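Local coordinates for protein endoglucanase (Fervidobacterium pennivorans DSM 9078, PDB 6KDD) that probably hydrolyses beta-glucosidic linkages in cellulose-like glucans, at residues N79-V84 against K128-Y133. Sequence-based numbering, arbitrary orientation.
Sequences NFLERV and KFFKDY
In the outer layer of this (beta/alpha)8 barrel, neighbouring helices 78-93 and 112-129 meet where Leu-81 and Val-84 of the first face Phe-129, the last residue of the second, and Phe-130 just beyond it. The principle illustrated is that an aliphatic side chain can seat itself on an aromatic face. Leu-81 lays CD2 over one face of the Phe-129 ring, 4.0 Å from the ring centroid and 15° off its normal, a CH-pi contact. The methyl is displaced toward the rim, with Leu-81 CD2 3.9 Å from Phe-129 CG. The second methyl also touches the ring, Leu-81 CD1 lying 3.9 Å from Phe-129 CD2, as the two side chains slide past each other in opposite directions. With CG anti to the backbone N (chi1 -168°), the Phe-129 side chain leaves the helix toward Leu-81. At the edge of this ring, near its plane, Glu-82 OE1 lies 4.3 Å from Phe-129 CZ. Phe-130, where a type I beta turn to Tyr-133 begins, sits deeper: its CZ meets Val-84 CG1 obliquely at 4.2 Å, the two side chains crossing at about a right angle. Phe-129 CD1 lies 3.5 Å above the plane of the Phe-130 ring, over its centre. An alanine in place of Phe-129 would probably open a gap beside the Leu-81 methyls and uncover that face of Phe-130. Inward, Phe-130 rests on Leu-137 and Phe-139 of strand 137-140, while Val-84 touches Ile-62. Such apolar packing between neighbouring outer helices, continued inward onto a barrel strand, is typical of the TIM-barrel fold.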
# COMPACT_ATOMS: atom_id res chain seq x y z
N ASN A 79 2.34 16.39 17.66
CA ASN A 79 1.53 17.04 16.64
C ASN A 79 1.41 16.18 15.36
O ASN A 79 0.41 16.29 14.65
CB ASN A 79 2.12 18.38 16.20
CG ASN A 79 2.44 19.27 17.38
OD1 ASN A 79 1.64 19.38 18.30
ND2 ASN A 79 3.61 19.88 17.38
N PHE A 80 2.47 15.43 15.02
CA PHE A 80 2.39 14.52 13.88
C PHE A 80 1.37 13.44 14.20
O PHE A 80 0.54 13.11 13.34
CB PHE A 80 3.75 13.91 13.47
CG PHE A 80 3.70 13.28 12.11
CD1 PHE A 80 3.48 14.05 10.97
CD2 PHE A 80 3.71 11.89 11.97
CE1 PHE A 80 3.34 13.46 9.72
CE2 PHE A 80 3.58 11.31 10.71
CZ PHE A 80 3.39 12.10 9.59
N LEU A 81 1.44 12.85 15.39
CA LEU A 81 0.47 11.81 15.73
C LEU A 81 -0.95 12.34 15.63
O LEU A 81 -1.84 11.59 15.24
CB LEU A 81 0.71 11.25 17.15
CG LEU A 81 1.43 9.92 17.17
CD1 LEU A 81 1.90 9.56 18.58
CD2 LEU A 81 0.59 8.81 16.55
N GLU A 82 -1.18 13.60 16.07
CA GLU A 82 -2.52 14.19 16.04
C GLU A 82 -3.00 14.42 14.61
O GLU A 82 -4.18 14.27 14.30
CB GLU A 82 -2.59 15.55 16.73
CG GLU A 82 -1.99 15.54 18.11
CD GLU A 82 -2.82 15.01 19.26
OE1 GLU A 82 -3.77 14.21 19.00
OE2 GLU A 82 -2.53 15.41 20.42
N ARG A 83 -2.08 14.83 13.74
CA ARG A 83 -2.41 14.90 12.32
C ARG A 83 -2.81 13.53 11.75
O ARG A 83 -3.81 13.46 11.02
CB ARG A 83 -1.28 15.53 11.50
CG ARG A 83 -1.56 15.49 10.00
CD ARG A 83 -2.71 16.40 9.66
NE ARG A 83 -2.90 16.40 8.22
CZ ARG A 83 -4.07 16.58 7.58
NH1 ARG A 83 -5.19 16.77 8.26
NH2 ARG A 83 -4.11 16.47 6.26
N VAL A 84 -2.05 12.48 12.01
CA VAL A 84 -2.43 11.17 11.48
C VAL A 84 -3.77 10.78 12.12
O VAL A 84 -4.64 10.27 11.44
CB VAL A 84 -1.33 10.11 11.70
CG1 VAL A 84 -1.79 8.70 11.38
CG2 VAL A 84 -0.01 10.47 11.00
N LYS A 128 0.09 1.51 20.37
CA LYS A 128 -0.43 1.94 21.66
C LYS A 128 -1.45 3.05 21.46
O LYS A 128 -2.54 3.01 22.02
CB LYS A 128 0.68 2.45 22.57
CG LYS A 128 1.34 1.36 23.41
CD LYS A 128 2.29 1.87 24.47
CE LYS A 128 2.94 0.74 25.24
NZ LYS A 128 4.35 1.07 25.57
N PHE A 129 -1.07 4.05 20.65
CA PHE A 129 -1.95 5.16 20.33
C PHE A 129 -3.29 4.72 19.75
O PHE A 129 -4.32 5.27 20.15
CB PHE A 129 -1.21 6.14 19.40
CG PHE A 129 -1.91 7.46 19.23
CD1 PHE A 129 -2.88 7.62 18.24
CD2 PHE A 129 -1.58 8.54 20.03
CE1 PHE A 129 -3.51 8.85 18.09
CE2 PHE A 129 -2.21 9.77 19.87
CZ PHE A 129 -3.17 9.92 18.89
N PHE A 130 -3.30 3.73 18.83
CA PHE A 130 -4.53 3.34 18.15
C PHE A 130 -5.16 2.06 18.74
O PHE A 130 -6.01 1.45 18.12
CB PHE A 130 -4.31 3.22 16.62
CG PHE A 130 -4.12 4.56 15.95
CD1 PHE A 130 -5.20 5.40 15.69
CD2 PHE A 130 -2.85 4.97 15.53
CE1 PHE A 130 -5.02 6.65 15.08
CE2 PHE A 130 -2.68 6.21 14.91
CZ PHE A 130 -3.76 7.05 14.69
N LYS A 131 -4.79 1.67 19.96
CA LYS A 131 -5.14 0.31 20.36
C LYS A 131 -6.66 0.17 20.47
O LYS A 131 -7.20 -0.90 20.19
CB LYS A 131 -4.41 -0.08 21.64
CG LYS A 131 -4.75 0.75 22.87
CD LYS A 131 -4.07 0.24 24.16
CE LYS A 131 -5.04 -0.44 25.10
NZ LYS A 131 -5.11 -1.90 24.87
N ASP A 132 -7.34 1.26 20.84
CA ASP A 132 -8.76 1.20 21.17
C ASP A 132 -9.62 1.47 19.93
O ASP A 132 -10.84 1.46 20.02
CB ASP A 132 -9.06 2.10 22.38
CG ASP A 132 -8.49 1.48 23.65
OD1 ASP A 132 -8.76 0.30 23.86
OD2 ASP A 132 -7.67 2.14 24.35
N TYR A 133 -8.97 1.63 18.76
CA TYR A 133 -9.68 1.93 17.52
C TYR A 133 -10.48 0.74 17.02
O TYR A 133 -10.11 -0.41 17.26
CB TYR A 133 -8.68 2.43 16.46
CG TYR A 133 -8.62 3.93 16.48
CD1 TYR A 133 -8.38 4.62 17.67
CD2 TYR A 133 -8.94 4.69 15.36
CE1 TYR A 133 -8.41 6.00 17.75
CE2 TYR A 133 -8.97 6.08 15.42
CZ TYR A 133 -8.66 6.73 16.61
OH TYR A 133 -8.68 8.10 16.70